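Local coordinates for leucyl-trna synthetase (Plasmodium falciparum, PDB 5FOC), which is a leucyl-tRNA synthetase, which joins leucine to tRNA(Leu) using ATP, and whose editing domain, described here, probably deacylates mischarged tRNA, at residues I141-L151 against V212-F223; T96-L105 against M170-S178. The protein carries 2 engineered substitutions. All coordinates share one frame; numbering follows the deposited sequence.

How the contacts relate
The two contacts cross along the chain. After strand 7-15 and helix 18-35, the first of the four segments is T96-L105, a loop leading into helix 103-109, and then comes I141-L151, which runs into strand 146-152. M170-S178, with helix 172-178, follows and closes contact 2 over the 64 residues between. Last comes V212-F223, which returns to I141-L151 and closes contact 1 across 60 residues. Contact 1 joins two neighbouring strands of the mixed sheet; contact 2 joins a peripheral loop and the start of helix 103-109 to helix 172-178. Their centres lie about 20 Å apart, yet they touch: F213 packs on K172, L151 on I175, and the backbone of I214 meets T96.

Contact 1. Residues I141-L151 against V212-F223; sequences INPNEYYYLTL and VFILNKIKGEHF
The ring of Y146 is sandwiched between two lysines of V212-F223. K217 crosses one face, CE lying 3.8 Å from the ring centroid and NZ following in a cation-pi contact, almost on the ring normal. Over the opposite face K219 CG sits off-centre toward the rim, 4.1 Å from the centroid. K217 runs out straight beside Y148, with CG above its ring and CD 3.4 Å from Y148 OH; the bend at chi3 (86°) then turns CE over Y146. K217 also has a cation-pi partner in F94. These side chains line one face of an antiparallel ladder within the mixed sheet of the editing domain, in which Y147 and I218 form a hydrogen-bonded pair and Y146-K219 and Y148-K217 non-hydrogen-bonded ones. On the other face L149 CD1 makes apolar contacts with I218 CD1 and the edge of the F223 ring, 4.2 Å from CZ, with F21 and F25 of helix 18-35 packed on L149. I141 CD1 touches F223 CD2 at 3.8 Å. Past the ladder, with T150 OG1 swung opposite the backbone N (chi1 -163°), the hydroxyl donates to F213 O at 2.7 Å, an oxygen that also accepts from a water held by L151 N.

Contact 2. Residues T96-L105 against M170-S178; sequences TDFEKGEEDL and MTKEEIINS
K172 reaches from helix 172-178 to the loop of T96-L105, a buried lysine bridging helix and loop at the edge of the editing domain, and the helix that carries it begins with a capping box at T171: T171 OG1 accepts from E174 N, and E174 OE1 accepts from T171 N at 3.0 Å. Next in sequence, the K172 chain is bent at chi3 (-90°) and ends among oxygens. NZ makes a salt bridge of 2.8 Å to E102 OE1, entering on the syn side close to the carboxylate plane, and a weak hydrogen bond to D97 O. A water bound to NZ donates to T96 O and lies over the centre of one face of the F98 ring. The methyl T96 CG2 meets NZ tip to tip at 3.8 Å. Nearer the helix, K172 CB packs against L105 CD1, and F213 touches the same lysine. One turn on from K172, I176 crosses L105 obliquely, its CD1 lying 3.8 Å from L105 CD2, while K108 and I109 of helix 103-109 also touch I176. The carboxylate that takes K172 is itself positioned by the loop: E99 N donates to E102 OE1 at 2.8 Å, from above the carboxylate plane.

Contact 1. Residues I141-L151 against V212-F223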
loop_
_atom_site.group_PDB
_atom_site.type_symbol
_atom_site.label_atom_id
_atom_site.label_comp_id
_atom_site.label_asym_id
_atom_site.label_seq_id
_atom_site.Cartn_x
_atom_site.Cartn_y
_atom_site.Cartn_z
ATOM N N ILE A 141 5.530 0.038 3.881
ATOM C CA ILE A 141 6.370 -0.071 2.687
ATOM C C ILE A 141 7.732 -0.591 3.081
ATOM O O ILE A 141 8.145 -0.460 4.229
ATOM C CB ILE A 141 6.463 1.294 1.962
ATOM C CG1 ILE A 141 6.883 1.160 0.525
ATOM C CG2 ILE A 141 7.385 2.252 2.692
ATOM C CD1 ILE A 141 6.668 2.410 -0.323
ATOM N N ASN A 142 8.410 -1.288 2.156
ATOM C CA ASN A 142 9.750 -1.720 2.469
ATOM C C ASN A 142 10.723 -0.589 2.208
ATOM O O ASN A 142 10.864 -0.202 1.070
ATOM C CB ASN A 142 10.120 -2.978 1.672
ATOM C CG ASN A 142 11.441 -3.583 2.098
ATOM O OD1 ASN A 142 12.394 -2.906 2.443
ATOM N ND2 ASN A 142 11.498 -4.905 2.071
ATOM N N PRO A 143 11.359 -0.032 3.266
ATOM C CA PRO A 143 12.164 1.197 3.077
ATOM C C PRO A 143 13.446 0.983 2.245
ATOM O O PRO A 143 13.973 1.908 1.643
ATOM C CB PRO A 143 12.506 1.583 4.524
ATOM C CG PRO A 143 12.536 0.278 5.265
ATOM C CD PRO A 143 11.425 -0.511 4.658
ATOM N N ASN A 144 13.901 -0.267 2.147
ATOM C CA ASN A 144 15.162 -0.597 1.527
ATOM C C ASN A 144 15.067 -0.992 0.061
ATOM O O ASN A 144 16.090 -1.306 -0.550
ATOM C CB ASN A 144 15.803 -1.728 2.364
ATOM C CG ASN A 144 16.191 -1.237 3.755
ATOM O OD1 ASN A 144 16.676 -0.132 3.887
ATOM N ND2 ASN A 144 15.968 -2.029 4.773
ATOM N N GLU A 145 13.853 -1.025 -0.486
ATOM C CA GLU A 145 13.604 -1.521 -1.847
ATOM C C GLU A 145 13.027 -0.406 -2.703
ATOM O O GLU A 145 12.381 0.545 -2.192
ATOM C CB GLU A 145 12.635 -2.702 -1.805
ATOM C CG GLU A 145 13.119 -3.853 -0.926
ATOM C CD GLU A 145 14.291 -4.637 -1.474
ATOM O OE1 GLU A 145 14.662 -4.505 -2.650
ATOM O OE2 GLU A 145 14.859 -5.416 -0.687
ATOM N N TYR A 146 13.261 -0.517 -3.990
ATOM C CA TYR A 146 12.708 0.362 -4.986
ATOM C C TYR A 146 11.231 0.131 -5.288
ATOM O O TYR A 146 10.746 -0.985 -5.403
ATOM C CB TYR A 146 13.490 0.241 -6.278
ATOM C CG TYR A 146 14.831 0.899 -6.243
ATOM C CD1 TYR A 146 14.921 2.284 -6.222
ATOM C CD2 TYR A 146 16.009 0.178 -6.289
ATOM C CE1 TYR A 146 16.148 2.911 -6.189
ATOM C CE2 TYR A 146 17.248 0.796 -6.283
ATOM C CZ TYR A 146 17.290 2.192 -6.244
ATOM O OH TYR A 146 18.505 2.792 -6.250
ATOM N N TYR A 147 10.502 1.224 -5.440
ATOM C CA TYR A 147 9.134 1.173 -5.919
ATOM C C TYR A 147 9.032 1.919 -7.228
ATOM O O TYR A 147 9.737 2.918 -7.442
ATOM C CB TYR A 147 8.134 1.673 -4.860
ATOM C CG TYR A 147 8.027 0.716 -3.708
ATOM C CD1 TYR A 147 8.978 0.708 -2.690
ATOM C CD2 TYR A 147 7.027 -0.270 -3.684
ATOM C CE1 TYR A 147 8.909 -0.198 -1.651
ATOM C CE2 TYR A 147 6.929 -1.140 -2.629
ATOM C CZ TYR A 147 7.880 -1.141 -1.635
ATOM O OH TYR A 147 7.821 -2.060 -0.611
ATOM N N TYR A 148 8.114 1.485 -8.078
ATOM C CA TYR A 148 7.930 2.031 -9.397
ATOM C C TYR A 148 6.654 2.862 -9.467
ATOM O O TYR A 148 5.677 2.568 -8.844
ATOM C CB TYR A 148 7.880 0.869 -10.447
ATOM C CG TYR A 148 9.237 0.253 -10.630
ATOM C CD1 TYR A 148 9.793 -0.556 -9.627
ATOM C CD2 TYR A 148 9.977 0.455 -11.792
ATOM C CE1 TYR A 148 11.045 -1.144 -9.783
ATOM C CE2 TYR A 148 11.220 -0.166 -11.975
ATOM C CZ TYR A 148 11.749 -0.949 -10.961
ATOM O OH TYR A 148 12.983 -1.553 -11.103
ATOM N N LEU A 149 6.729 3.939 -10.259
ATOM C CA LEU A 149 5.572 4.796 -10.522
ATOM C C LEU A 149 5.208 4.575 -11.988
ATOM O O LEU A 149 6.063 4.728 -12.852
ATOM C CB LEU A 149 5.908 6.315 -10.306
ATOM C CG LEU A 149 5.945 6.711 -8.842
ATOM C CD1 LEU A 149 7.003 6.039 -8.008
ATOM C CD2 LEU A 149 6.184 8.214 -8.848
ATOM N N THR A 150 3.927 4.273 -12.231
ATOM C CA THR A 150 3.393 3.998 -13.554
ATOM C C THR A 150 1.900 4.381 -13.630
ATOM O O THR A 150 1.158 4.304 -12.620
ATOM C CB THR A 150 3.564 2.503 -13.927
ATOM O OG1 THR A 150 3.406 2.402 -15.330
ATOM C CG2 THR A 150 2.569 1.659 -13.231
ATOM N N LEU A 151 1.475 4.805 -14.808
ATOM C CA LEU A 151 0.123 5.282 -15.027
ATOM C C LEU A 151 -0.829 4.119 -15.282
ATOM O O LEU A 151 -0.414 3.140 -15.949
ATOM C CB LEU A 151 0.095 6.272 -16.200
ATOM C CG LEU A 151 0.665 7.713 -15.990
ATOM C CD1 LEU A 151 0.919 8.378 -17.321
ATOM C CD2 LEU A 151 -0.362 8.448 -15.162
ATOM N N VAL A 212 6.791 -1.444 -19.941
ATOM C CA VAL A 212 5.861 -0.697 -19.092
ATOM C C VAL A 212 6.421 0.746 -19.077
ATOM O O VAL A 212 7.645 0.960 -19.054
ATOM C CB VAL A 212 5.802 -1.323 -17.672
ATOM C CG1 VAL A 212 5.036 -0.461 -16.701
ATOM C CG2 VAL A 212 5.160 -2.696 -17.708
ATOM N N PHE A 213 5.534 1.732 -19.110
ATOM C CA PHE A 213 5.947 3.152 -19.022
ATOM C C PHE A 213 6.258 3.514 -17.586
ATOM O O PHE A 213 5.344 3.510 -16.772
ATOM C CB PHE A 213 4.812 4.005 -19.582
ATOM C CG PHE A 213 5.086 5.482 -19.682
ATOM C CD1 PHE A 213 6.367 6.050 -19.740
ATOM C CD2 PHE A 213 4.001 6.312 -19.773
ATOM C CE1 PHE A 213 6.535 7.436 -19.797
ATOM C CE2 PHE A 213 4.164 7.706 -19.849
ATOM C CZ PHE A 213 5.424 8.249 -19.883
ATOM N N ILE A 214 7.531 3.781 -17.271
ATOM C CA ILE A 214 7.929 4.051 -15.886
ATOM C C ILE A 214 8.200 5.553 -15.729
ATOM O O ILE A 214 9.098 6.084 -16.358
ATOM C CB ILE A 214 9.168 3.266 -15.433
ATOM C CG1 ILE A 214 8.940 1.722 -15.603
ATOM C CG2 ILE A 214 9.529 3.555 -13.980
ATOM C CD1 ILE A 214 7.687 1.214 -14.908
ATOM N N LEU A 215 7.455 6.185 -14.836
ATOM C CA LEU A 215 7.684 7.575 -14.548
ATOM C C LEU A 215 8.835 7.838 -13.605
ATOM O O LEU A 215 9.437 8.904 -13.651
ATOM C CB LEU A 215 6.432 8.132 -13.913
ATOM C CG LEU A 215 5.115 8.002 -14.677
ATOM C CD1 LEU A 215 3.979 8.695 -13.931
ATOM C CD2 LEU A 215 5.190 8.490 -16.102
ATOM N N ASN A 216 9.069 6.921 -12.682
ATOM C CA ASN A 216 10.124 7.010 -11.712
ATOM C C ASN A 216 10.270 5.682 -10.977
ATOM O O ASN A 216 9.367 4.833 -10.996
ATOM C CB ASN A 216 9.833 8.173 -10.697
ATOM C CG ASN A 216 11.047 8.980 -10.383
ATOM O OD1 ASN A 216 12.169 8.513 -10.454
ATOM N ND2 ASN A 216 10.809 10.288 -10.033
ATOM N N LYS A 217 11.407 5.565 -10.299
ATOM C CA LYS A 217 11.740 4.425 -9.457
ATOM C C LYS A 217 12.375 5.017 -8.200
ATOM O O LYS A 217 13.399 5.699 -8.285
ATOM C CB LYS A 217 12.694 3.483 -10.204
ATOM C CG LYS A 217 13.162 2.345 -9.372
ATOM C CD LYS A 217 14.130 1.469 -10.139
ATOM C CE LYS A 217 15.548 1.977 -10.029
ATOM N NZ LYS A 217 16.444 1.027 -10.758
ATOM N N ILE A 218 11.731 4.800 -7.052
ATOM C CA ILE A 218 12.073 5.500 -5.818
ATOM C C ILE A 218 12.195 4.517 -4.638
ATOM O O ILE A 218 11.292 3.685 -4.409
ATOM C CB ILE A 218 11.060 6.669 -5.541
ATOM C CG1 ILE A 218 11.009 7.624 -6.733
ATOM C CG2 ILE A 218 11.400 7.364 -4.257
ATOM C CD1 ILE A 218 9.944 8.711 -6.633
ATOM N N LYS A 219 13.289 4.618 -3.880
ATOM C CA LYS A 219 13.455 3.753 -2.691
ATOM C C LYS A 219 12.374 4.079 -1.676
ATOM O O LYS A 219 11.999 5.260 -1.493
ATOM C CB LYS A 219 14.842 3.845 -2.053
ATOM C CG LYS A 219 15.733 2.626 -2.311
ATOM C CD LYS A 219 17.076 2.726 -1.592
ATOM C CE LYS A 219 16.961 2.530 -0.085
ATOM N NZ LYS A 219 18.083 3.205 0.624
ATOM N N GLY A 220 11.835 3.072 -1.036
ATOM C CA GLY A 220 10.702 3.214 -0.146
ATOM C C GLY A 220 10.927 4.181 1.002
ATOM O O GLY A 220 9.983 4.840 1.430
ATOM N N GLU A 221 12.173 4.276 1.462
ATOM C CA GLU A 221 12.540 5.157 2.572
ATOM C C GLU A 221 12.076 6.599 2.315
ATOM O O GLU A 221 11.710 7.338 3.239
ATOM C CB GLU A 221 14.041 5.116 2.850
ATOM C CG GLU A 221 14.962 5.542 1.734
ATOM C CD GLU A 221 16.425 5.638 2.173
ATOM O OE1 GLU A 221 16.733 5.894 3.348
ATOM O OE2 GLU A 221 17.294 5.495 1.322
ATOM N N HIS A 222 12.072 6.984 1.053
ATOM C CA HIS A 222 11.718 8.354 0.697
ATOM C C HIS A 222 10.261 8.686 0.850
ATOM O O HIS A 222 9.872 9.887 0.947
ATOM C CB HIS A 222 12.181 8.683 -0.690
ATOM C CG HIS A 222 13.651 8.612 -0.831
ATOM N ND1 HIS A 222 14.504 9.361 -0.058
ATOM C CD2 HIS A 222 14.439 7.828 -1.608
ATOM C CE1 HIS A 222 15.748 9.099 -0.392
ATOM N NE2 HIS A 222 15.735 8.142 -1.305
ATOM N N PHE A 223 9.426 7.675 0.934
ATOM C CA PHE A 223 7.995 7.844 1.149
ATOM C C PHE A 223 7.553 7.757 2.600
ATOM O O PHE A 223 6.378 8.042 2.904
ATOM C CB PHE A 223 7.215 6.824 0.357
ATOM C CG PHE A 223 7.429 6.881 -1.131
ATOM C CD1 PHE A 223 7.182 8.039 -1.869
ATOM C CD2 PHE A 223 7.806 5.739 -1.833
ATOM C CE1 PHE A 223 7.333 8.040 -3.249
ATOM C CE2 PHE A 223 7.973 5.752 -3.202
ATOM C CZ PHE A 223 7.727 6.877 -3.917
HETATM O O HOH W 1 3.314 5.403 -16.894
#

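Contact 2. Residues T96-L105 against M170-S178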
loop_
_atom_site.group_PDB
_atom_site.type_symbol
_atom_site.label_atom_id
_atom_site.label_comp_id
_atom_site.label_asym_id
_atom_site.label_seq_id
_atom_site.Cartn_x
_atom_site.Cartn_y
_atom_site.Cartn_z
ATOM N N THR A 96 11.545 5.747 -17.848
ATOM C CA THR A 96 11.553 5.564 -19.291
ATOM C C THR A 96 12.039 6.875 -19.957
ATOM O O THR A 96 11.515 7.972 -19.687
ATOM C CB THR A 96 10.164 5.176 -19.781
ATOM O OG1 THR A 96 9.728 3.946 -19.142
ATOM C CG2 THR A 96 10.124 5.067 -21.317
ATOM N N ASP A 97 13.081 6.763 -20.783
ATOM C CA ASP A 97 13.627 7.914 -21.481
ATOM C C ASP A 97 12.609 8.541 -22.432
ATOM O O ASP A 97 11.794 7.852 -23.053
ATOM C CB ASP A 97 14.880 7.535 -22.267
ATOM C CG ASP A 97 16.024 7.156 -21.367
ATOM O OD1 ASP A 97 16.067 5.998 -20.911
ATOM O OD2 ASP A 97 16.865 8.036 -21.091
ATOM N N PHE A 98 12.674 9.856 -22.530
ATOM C CA PHE A 98 11.860 10.611 -23.466
ATOM C C PHE A 98 12.613 10.746 -24.776
ATOM O O PHE A 98 13.776 11.129 -24.794
ATOM C CB PHE A 98 11.497 11.988 -22.894
ATOM C CG PHE A 98 10.613 11.908 -21.701
ATOM C CD1 PHE A 98 9.241 11.843 -21.845
ATOM C CD2 PHE A 98 11.156 11.837 -20.426
ATOM C CE1 PHE A 98 8.415 11.754 -20.725
ATOM C CE2 PHE A 98 10.343 11.742 -19.305
ATOM C CZ PHE A 98 8.968 11.694 -19.453
ATOM N N GLU A 99 11.922 10.405 -25.859
ATOM C CA GLU A 99 12.443 10.439 -27.214
ATOM C C GLU A 99 12.454 11.872 -27.761
ATOM O O GLU A 99 11.863 12.819 -27.153
ATOM C CB GLU A 99 11.591 9.539 -28.118
ATOM C CG GLU A 99 11.447 8.086 -27.658
ATOM C CD GLU A 99 12.672 7.236 -27.933
ATOM O OE1 GLU A 99 13.371 7.481 -28.942
ATOM O OE2 GLU A 99 12.925 6.299 -27.146
ATOM N N LYS A 100 13.118 12.049 -28.904
ATOM C CA LYS A 100 13.515 13.394 -29.367
ATOM C C LYS A 100 12.377 14.434 -29.391
ATOM O O LYS A 100 12.551 15.569 -28.911
ATOM C CB LYS A 100 14.202 13.328 -30.742
ATOM C CG LYS A 100 15.223 14.435 -30.971
ATOM C CD LYS A 100 14.637 15.660 -31.658
ATOM C CE LYS A 100 15.725 16.688 -31.938
ATOM N NZ LYS A 100 15.293 17.694 -32.947
ATOM N N GLY A 101 11.223 14.030 -29.922
ATOM C CA GLY A 101 10.048 14.896 -30.023
ATOM C C GLY A 101 9.011 14.754 -28.920
ATOM O O GLY A 101 7.842 15.113 -29.122
ATOM N N GLU A 102 9.428 14.244 -27.756
ATOM C CA GLU A 102 8.544 14.052 -26.602
ATOM C C GLU A 102 8.785 15.046 -25.475
ATOM O O GLU A 102 8.449 14.770 -24.307
ATOM C CB GLU A 102 8.696 12.646 -26.048
ATOM C CG GLU A 102 8.353 11.593 -27.064
ATOM C CD GLU A 102 8.375 10.205 -26.476
ATOM O OE1 GLU A 102 9.210 9.908 -25.604
ATOM O OE2 GLU A 102 7.585 9.394 -26.919
ATOM N N GLU A 103 9.338 16.211 -25.795
ATOM C CA GLU A 103 9.580 17.179 -24.757
ATOM C C GLU A 103 8.306 17.726 -24.125
ATOM O O GLU A 103 8.295 17.980 -22.926
ATOM C CB GLU A 103 10.455 18.349 -25.240
ATOM C CG GLU A 103 11.236 18.991 -24.106
ATOM C CD GLU A 103 12.485 18.218 -23.661
ATOM O OE1 GLU A 103 12.935 17.232 -24.335
ATOM O OE2 GLU A 103 13.035 18.638 -22.602
ATOM N N ASP A 104 7.254 17.920 -24.918
ATOM C CA ASP A 104 5.952 18.397 -24.390
ATOM C C ASP A 104 5.383 17.415 -23.357
ATOM O O ASP A 104 4.828 17.849 -22.331
ATOM C CB ASP A 104 4.924 18.676 -25.516
ATOM C CG ASP A 104 5.264 19.936 -26.373
ATOM O OD1 ASP A 104 5.953 20.876 -25.896
ATOM O OD2 ASP A 104 4.812 19.985 -27.538
ATOM N N LEU A 105 5.558 16.111 -23.615
ATOM C CA LEU A 105 5.187 15.053 -22.668
ATOM C C LEU A 105 5.972 15.179 -21.366
ATOM O O LEU A 105 5.383 15.129 -20.284
ATOM C CB LEU A 105 5.432 13.653 -23.244
ATOM C CG LEU A 105 4.690 13.261 -24.517
ATOM C CD1 LEU A 105 4.855 11.764 -24.782
ATOM C CD2 LEU A 105 3.213 13.602 -24.451
ATOM N N MET A 170 -0.296 0.663 -25.710
ATOM C CA MET A 170 -0.597 2.055 -25.976
ATOM C C MET A 170 0.680 2.841 -26.143
ATOM O O MET A 170 1.689 2.505 -25.573
ATOM C CB MET A 170 -1.455 2.568 -24.816
ATOM C CG MET A 170 -2.841 1.947 -24.838
ATOM S SD MET A 170 -3.806 2.105 -23.334
ATOM C CE MET A 170 -3.747 3.841 -23.226
ATOM N N THR A 171 0.624 3.925 -26.920
ATOM C CA THR A 171 1.742 4.839 -27.015
ATOM C C THR A 171 1.801 5.678 -25.715
ATOM O O THR A 171 0.847 5.769 -24.919
ATOM C CB THR A 171 1.600 5.804 -28.210
ATOM O OG1 THR A 171 0.465 6.662 -28.004
ATOM C CG2 THR A 171 1.438 5.032 -29.501
ATOM N N LYS A 172 2.932 6.327 -25.543
ATOM C CA LYS A 172 3.164 7.174 -24.401
ATOM C C LYS A 172 2.057 8.241 -24.274
ATOM O O LYS A 172 1.477 8.445 -23.195
ATOM C CB LYS A 172 4.544 7.816 -24.522
ATOM C CG LYS A 172 5.303 7.889 -23.230
ATOM C CD LYS A 172 6.746 8.362 -23.431
ATOM C CE LYS A 172 7.710 7.209 -23.686
ATOM N NZ LYS A 172 9.105 7.670 -23.889
ATOM N N GLU A 173 1.738 8.852 -25.409
ATOM C CA GLU A 173 0.719 9.873 -25.481
ATOM C C GLU A 173 -0.636 9.292 -25.097
ATOM O O GLU A 173 -1.350 9.894 -24.273
ATOM C CB GLU A 173 0.698 10.484 -26.868
ATOM C CG GLU A 173 -0.167 11.708 -27.003
ATOM C CD GLU A 173 0.246 12.529 -28.207
ATOM O OE1 GLU A 173 1.425 12.961 -28.257
ATOM O OE2 GLU A 173 -0.594 12.715 -29.112
ATOM N N GLU A 174 -0.968 8.106 -25.660
ATOM C CA GLU A 174 -2.217 7.435 -25.332
ATOM C C GLU A 174 -2.325 7.134 -23.836
ATOM O O GLU A 174 -3.379 7.308 -23.268
ATOM C CB GLU A 174 -2.416 6.166 -26.167
ATOM C CG GLU A 174 -2.762 6.476 -27.611
ATOM C CD GLU A 174 -2.709 5.261 -28.507
ATOM O OE1 GLU A 174 -2.151 4.183 -28.099
ATOM O OE2 GLU A 174 -3.231 5.403 -29.645
ATOM N N ILE A 175 -1.244 6.697 -23.208
ATOM C CA ILE A 175 -1.239 6.399 -21.753
ATOM C C ILE A 175 -1.504 7.665 -20.926
ATOM O O ILE A 175 -2.358 7.670 -20.022
ATOM C CB ILE A 175 0.088 5.750 -21.287
ATOM C CG1 ILE A 175 0.212 4.378 -21.981
ATOM C CG2 ILE A 175 0.163 5.546 -19.773
ATOM C CD1 ILE A 175 1.571 3.717 -21.855
ATOM N N ILE A 176 -0.843 8.732 -21.327
ATOM C CA ILE A 176 -1.026 10.001 -20.641
ATOM C C ILE A 176 -2.474 10.474 -20.793
ATOM O O ILE A 176 -3.056 11.046 -19.841
ATOM C CB ILE A 176 0.011 11.024 -21.156
ATOM C CG1 ILE A 176 1.438 10.634 -20.730
ATOM C CG2 ILE A 176 -0.239 12.382 -20.544
ATOM C CD1 ILE A 176 2.552 11.397 -21.447
ATOM N N ASN A 177 -3.048 10.302 -21.987
ATOM C CA ASN A 177 -4.423 10.719 -22.251
ATOM C C ASN A 177 -5.531 9.818 -21.728
ATOM O O ASN A 177 -6.716 10.222 -21.724
ATOM C CB ASN A 177 -4.605 10.941 -23.747
ATOM C CG ASN A 177 -3.724 12.071 -24.271
ATOM O OD1 ASN A 177 -3.361 12.944 -23.524
ATOM N ND2 ASN A 177 -3.371 12.031 -25.554
ATOM N N SER A 178 -5.176 8.595 -21.308
ATOM C CA SER A 178 -6.197 7.632 -20.962
ATOM C C SER A 178 -6.178 7.114 -19.520
ATOM O O SER A 178 -7.189 6.588 -19.040
ATOM C CB SER A 178 -6.096 6.458 -21.901
ATOM O OG SER A 178 -6.119 6.842 -23.256
HETATM O O HOH W 2 9.396 8.768 -21.338
#